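Yeast Cdc13 OB4 (Candida glabrata, PDB 3RMH) forms, as the OB4 dimerization domain of a telomere protein, a two-chain assembly, and probably serves DNA binding by the whole protein. Local coordinates at residues His24-Tyr30 / Leu102-Pro108; Asn97-Arg101 / Gln130-Arg134. The protein carries 2 engineered substitutions. Numbering follows the deposited sequence.

Interaction 1. Residues His24-Tyr30 / Leu102-Pro108; sequences HLTPKIY and LRVFQRP
Strand 28-30 runs antiparallel to strand 102-108, the short axes 4.6 Å apart at 142°. Tyr-30 and Val-104 form a hydrogen-bonded pair: Tyr-30 N gives to Val-104 O (2.9 Å) and Val-104 N to Tyr-30 O (3.0 Å). Their apolar parts (Tyr-30 CB to Val-104 CG2 4.2 Å) pack together with Trp-117. Before Lys-28 the chain leaves this pairing, and Gln-106 (chi1 m, chi2 t), whose amide both accepts and donates, replaces the backbone partner. Gln-106 OE1 accepts from Thr-26 N (2.7 Å) and Thr-26 OG1 (3.0 Å); Gln-106 NE2 gives to His-24 O (3.2 Å). One water accepts from Gln-106 N (2.8 Å), within reach of Thr-26 O (3.1 Å) and Lys-28 O (2.9 Å); a second donates to Gln-106 O (2.8 Å) and weakly to Thr-26 O (3.3 Å). Arg-103 salt-bridges Glu-121. Leu-25 CD1 meets Pro-108 CB at 3.5 Å, an apolar surface for Tyr-61 of the second subunit. In this OB-fold sheet, strand 9-11 flanks Ile-29 while strand 115-119 flanks 102-108.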
# COMPACT_ATOMS: atom_id res chain seq x y z
N HIS B 24 -15.27 -2.58 -7.75
CA HIS B 24 -16.25 -1.51 -7.80
C HIS B 24 -16.55 -1.01 -6.40
O HIS B 24 -16.51 -1.78 -5.44
CB HIS B 24 -17.53 -1.99 -8.49
CG HIS B 24 -18.21 -3.11 -7.76
ND1 HIS B 24 -17.57 -4.28 -7.43
CD2 HIS B 24 -19.48 -3.23 -7.30
CE1 HIS B 24 -18.41 -5.08 -6.80
NE2 HIS B 24 -19.58 -4.47 -6.71
N LEU B 25 -16.86 0.28 -6.29
CA LEU B 25 -17.29 0.83 -5.02
C LEU B 25 -18.54 0.12 -4.56
O LEU B 25 -19.56 0.13 -5.26
CB LEU B 25 -17.59 2.32 -5.16
CG LEU B 25 -16.39 3.21 -5.45
CD1 LEU B 25 -16.80 4.66 -5.36
CD2 LEU B 25 -15.26 2.90 -4.48
N THR B 26 -18.47 -0.53 -3.40
CA THR B 26 -19.66 -1.11 -2.82
C THR B 26 -20.20 -0.10 -1.83
O THR B 26 -19.49 0.81 -1.38
CB THR B 26 -19.40 -2.47 -2.11
OG1 THR B 26 -18.63 -2.27 -0.91
CG2 THR B 26 -18.69 -3.44 -3.05
N PRO B 27 -21.47 -0.27 -1.50
CA PRO B 27 -22.14 0.58 -0.53
C PRO B 27 -22.25 -0.20 0.76
O PRO B 27 -23.34 -0.32 1.33
CB PRO B 27 -23.51 0.95 -1.04
N LYS B 28 -21.12 -0.72 1.23
CA LYS B 28 -21.08 -1.52 2.43
C LYS B 28 -20.01 -1.05 3.40
O LYS B 28 -18.99 -0.47 2.99
CB LYS B 28 -20.86 -3.01 2.10
CG LYS B 28 -22.05 -3.72 1.48
CD LYS B 28 -21.68 -5.12 1.02
CE LYS B 28 -22.90 -5.89 0.50
NZ LYS B 28 -23.46 -5.31 -0.76
N ILE B 29 -20.25 -1.29 4.67
CA ILE B 29 -19.28 -1.03 5.72
C ILE B 29 -18.95 -2.39 6.28
O ILE B 29 -19.85 -3.17 6.63
CB ILE B 29 -19.89 -0.15 6.81
CG1 ILE B 29 -20.14 1.25 6.25
CG2 ILE B 29 -18.95 -0.06 8.02
CD1 ILE B 29 -21.15 2.06 7.07
N TYR B 30 -17.65 -2.69 6.34
CA TYR B 30 -17.18 -4.00 6.74
C TYR B 30 -16.61 -3.90 8.14
O TYR B 30 -15.73 -3.07 8.40
CB TYR B 30 -16.11 -4.49 5.78
CG TYR B 30 -16.62 -4.54 4.36
CD1 TYR B 30 -16.64 -3.40 3.57
CD2 TYR B 30 -17.09 -5.73 3.81
CE1 TYR B 30 -17.12 -3.43 2.27
CE2 TYR B 30 -17.56 -5.77 2.50
CZ TYR B 30 -17.58 -4.62 1.75
OH TYR B 30 -18.04 -4.65 0.45
N LEU B 102 -12.33 -2.40 13.70
CA LEU B 102 -12.45 -1.24 12.83
C LEU B 102 -13.68 -1.44 11.95
O LEU B 102 -14.07 -2.58 11.68
CB LEU B 102 -11.24 -1.13 11.92
CG LEU B 102 -9.88 -0.96 12.59
CD1 LEU B 102 -8.79 -1.08 11.54
CD2 LEU B 102 -9.83 0.39 13.28
N ARG B 103 -14.26 -0.35 11.52
CA ARG B 103 -15.35 -0.41 10.56
C ARG B 103 -14.87 0.39 9.37
O ARG B 103 -14.59 1.58 9.50
CB ARG B 103 -16.62 0.21 11.14
CG ARG B 103 -17.23 -0.62 12.27
CD ARG B 103 -18.59 -0.07 12.72
NE ARG B 103 -18.46 1.23 13.38
CZ ARG B 103 -19.09 2.34 13.00
NH1 ARG B 103 -19.91 2.31 11.95
NH2 ARG B 103 -18.92 3.47 13.67
N VAL B 104 -14.74 -0.27 8.22
CA VAL B 104 -14.11 0.37 7.07
C VAL B 104 -15.02 0.40 5.83
O VAL B 104 -15.96 -0.39 5.73
CB VAL B 104 -12.75 -0.29 6.71
CG1 VAL B 104 -11.81 -0.26 7.93
CG2 VAL B 104 -12.94 -1.72 6.24
N PHE B 105 -14.73 1.32 4.91
CA PHE B 105 -15.46 1.42 3.66
C PHE B 105 -14.50 1.88 2.55
O PHE B 105 -13.41 2.38 2.84
CB PHE B 105 -16.66 2.39 3.80
CG PHE B 105 -16.26 3.83 3.91
CD1 PHE B 105 -16.45 4.70 2.84
CD2 PHE B 105 -15.68 4.32 5.06
CE1 PHE B 105 -16.07 6.03 2.94
CE2 PHE B 105 -15.29 5.64 5.16
CZ PHE B 105 -15.49 6.50 4.11
N GLN B 106 -14.90 1.67 1.30
CA GLN B 106 -14.11 2.12 0.15
C GLN B 106 -14.32 3.59 -0.12
O GLN B 106 -15.44 4.03 -0.42
CB GLN B 106 -14.47 1.35 -1.12
CG GLN B 106 -14.13 -0.12 -1.11
CD GLN B 106 -15.03 -0.90 -2.04
OE1 GLN B 106 -16.25 -0.84 -1.92
NE2 GLN B 106 -14.44 -1.62 -2.97
N ARG B 107 -13.24 4.34 -0.05
CA ARG B 107 -13.31 5.75 -0.39
C ARG B 107 -12.70 5.97 -1.78
O ARG B 107 -11.55 5.59 -2.03
CB ARG B 107 -12.59 6.59 0.66
CG ARG B 107 -12.67 8.08 0.42
CD ARG B 107 -11.92 8.84 1.49
NE ARG B 107 -12.46 8.58 2.82
CZ ARG B 107 -13.46 9.27 3.37
NH1 ARG B 107 -14.02 10.27 2.69
NH2 ARG B 107 -13.89 8.97 4.59
N PRO B 108 -13.47 6.56 -2.68
CA PRO B 108 -12.98 6.86 -4.03
C PRO B 108 -12.20 8.16 -4.02
O PRO B 108 -12.56 9.08 -3.29
CB PRO B 108 -14.27 7.04 -4.82
CG PRO B 108 -15.20 7.64 -3.83
CD PRO B 108 -14.86 7.01 -2.49
O HOH W 1 -17.34 0.41 0.77
O HOH W 2 -18.10 3.81 -1.25

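Interaction 2. Residues Asn97-Arg101 / Gln130-Arg134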
# COMPACT_ATOMS: atom_id res chain seq x y z
N ASN B 97 0.51 -5.17 16.76
CA ASN B 97 0.47 -6.61 16.94
C ASN B 97 -0.58 -7.08 17.94
O ASN B 97 -0.42 -8.11 18.59
CB ASN B 97 1.86 -7.12 17.32
CG ASN B 97 2.91 -6.71 16.31
OD1 ASN B 97 2.68 -6.76 15.10
ND2 ASN B 97 4.07 -6.27 16.81
N GLU B 98 -1.65 -6.30 18.07
CA GLU B 98 -2.83 -6.66 18.84
C GLU B 98 -4.06 -6.42 17.98
O GLU B 98 -3.99 -5.63 17.03
CB GLU B 98 -2.93 -5.79 20.10
CG GLU B 98 -1.69 -5.84 21.01
CD GLU B 98 -1.50 -7.18 21.71
OE1 GLU B 98 -2.41 -8.02 21.68
OE2 GLU B 98 -0.41 -7.39 22.29
N THR B 99 -5.17 -7.06 18.31
CA THR B 99 -6.41 -6.85 17.54
C THR B 99 -7.17 -5.60 17.95
O THR B 99 -7.27 -5.30 19.13
CB THR B 99 -7.40 -8.03 17.68
OG1 THR B 99 -7.77 -8.18 19.05
CG2 THR B 99 -6.78 -9.32 17.18
N SER B 100 -7.72 -4.89 16.96
CA SER B 100 -8.64 -3.79 17.19
C SER B 100 -9.83 -4.02 16.28
O SER B 100 -9.71 -4.68 15.25
CB SER B 100 -7.98 -2.44 16.84
OG SER B 100 -6.95 -2.11 17.75
N ARG B 101 -10.99 -3.50 16.66
CA ARG B 101 -12.15 -3.58 15.80
C ARG B 101 -12.26 -2.29 15.03
O ARG B 101 -12.27 -1.21 15.63
CB ARG B 101 -13.41 -3.82 16.62
CG ARG B 101 -14.70 -3.89 15.78
CD ARG B 101 -15.87 -4.36 16.64
NE ARG B 101 -17.16 -4.24 15.97
CZ ARG B 101 -17.82 -3.09 15.81
NH1 ARG B 101 -17.31 -1.96 16.26
NH2 ARG B 101 -19.00 -3.08 15.20
N GLN B 130 -10.72 0.18 23.54
CA GLN B 130 -10.77 -1.22 23.13
C GLN B 130 -9.65 -2.02 23.79
O GLN B 130 -9.87 -3.13 24.25
CB GLN B 130 -10.67 -1.38 21.61
CG GLN B 130 -11.90 -0.96 20.84
CD GLN B 130 -11.78 -1.34 19.37
OE1 GLN B 130 -11.24 -2.39 19.05
NE2 GLN B 130 -12.27 -0.50 18.49
N ARG B 131 -8.45 -1.44 23.83
CA ARG B 131 -7.31 -2.12 24.47
C ARG B 131 -7.57 -2.40 25.95
O ARG B 131 -7.19 -3.46 26.47
CB ARG B 131 -6.05 -1.28 24.31
CG ARG B 131 -4.84 -1.73 25.11
CD ARG B 131 -3.62 -0.95 24.64
NE ARG B 131 -2.42 -1.22 25.44
CZ ARG B 131 -2.11 -0.61 26.57
NH1 ARG B 131 -2.93 0.31 27.10
NH2 ARG B 131 -0.99 -0.93 27.21
N MET B 132 -8.18 -1.44 26.63
CA MET B 132 -8.49 -1.62 28.05
C MET B 132 -9.46 -2.77 28.28
O MET B 132 -9.26 -3.58 29.20
CB MET B 132 -9.08 -0.33 28.63
CG MET B 132 -8.09 0.81 28.65
SD MET B 132 -6.61 0.29 29.54
CE MET B 132 -7.28 0.01 31.19
N PHE B 133 -10.49 -2.86 27.45
CA PHE B 133 -11.42 -3.97 27.55
C PHE B 133 -10.70 -5.29 27.35
O PHE B 133 -10.90 -6.24 28.10
CB PHE B 133 -12.56 -3.85 26.54
CG PHE B 133 -13.52 -5.01 26.60
CD1 PHE B 133 -14.49 -5.07 27.59
CD2 PHE B 133 -13.44 -6.05 25.69
CE1 PHE B 133 -15.37 -6.13 27.66
CE2 PHE B 133 -14.32 -7.12 25.76
CZ PHE B 133 -15.28 -7.16 26.75
N ARG B 134 -9.86 -5.34 26.31
CA ARG B 134 -9.09 -6.53 26.00
C ARG B 134 -8.21 -6.93 27.18
O ARG B 134 -8.12 -8.11 27.53
CB ARG B 134 -8.27 -6.32 24.71
CG ARG B 134 -7.35 -7.47 24.35
CD ARG B 134 -6.81 -7.33 22.92
NE ARG B 134 -6.14 -6.05 22.69
CZ ARG B 134 -4.93 -5.75 23.16
NH1 ARG B 134 -4.29 -6.65 23.89
NH2 ARG B 134 -4.37 -4.57 22.91
O HOH W 3 -7.72 -4.00 21.48
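Extended residues 99-101 pass helix 130-134 at an axis distance of 9.2 Å, with 125° between their N-to-C directions, a separation that long side chains must span. The nearest CA pair is Ser-100 and Gln-130, 6.8 Å apart, and within the helical turn Arg-134 N hydrogen-bonds to Gln-130 O at 3.0 Å. Gln-130, with chi1 m and chi2 t, reaches the strand and uses its amide as a neighbouring strand's backbone would: Gln-130 OE1 accepts from Arg-101 N at 2.6 Å, while Gln-130 NE2 gives to Arg-101 O at 2.9 Å. The same NE2 also hydrogen-bonds to Glu-126 OE1, one turn earlier. The contact thus fastens the C-terminal helix 124-134 to strand 99-108 of the OB-fold sheet, beside strand 28-42, whose Val-34 shares a backbone hydrogen bond with Ser-100. One turn on from Gln-130, Arg-134 brings its guanidinium beside Glu-98 and Thr-99. A water donates to Thr-99 O (2.7 Å) and accepts from Arg-134 NE (2.9 Å). Glu-98 OE1 lies over one guanidinium face, 3.2 Å from Arg-134 NH1, a salt bridge by charge alone.

Overall arrangement
Strand 99-108 carries both contacts: its first part serves interaction 2 and the rest interaction 1, with Arg-101 and Leu-102 adjoining at the boundary. The centres lie about 22 Å apart, on opposite sides of the chain's centre, and apart from that junction the segments do not touch. Strand 28-42 is the shared neighbour: its beginning pairs in interaction 1, while later residues such as Val-34 and Ile-36 run beside interaction 2. A glutamine amide binds backbone groups in each, from the strand in interaction 1 and from the helix in interaction 2. Interaction 1 touches the second subunit; interaction 2 joins the C-terminal helix to the sheet, and no other chain of the assembly touches it.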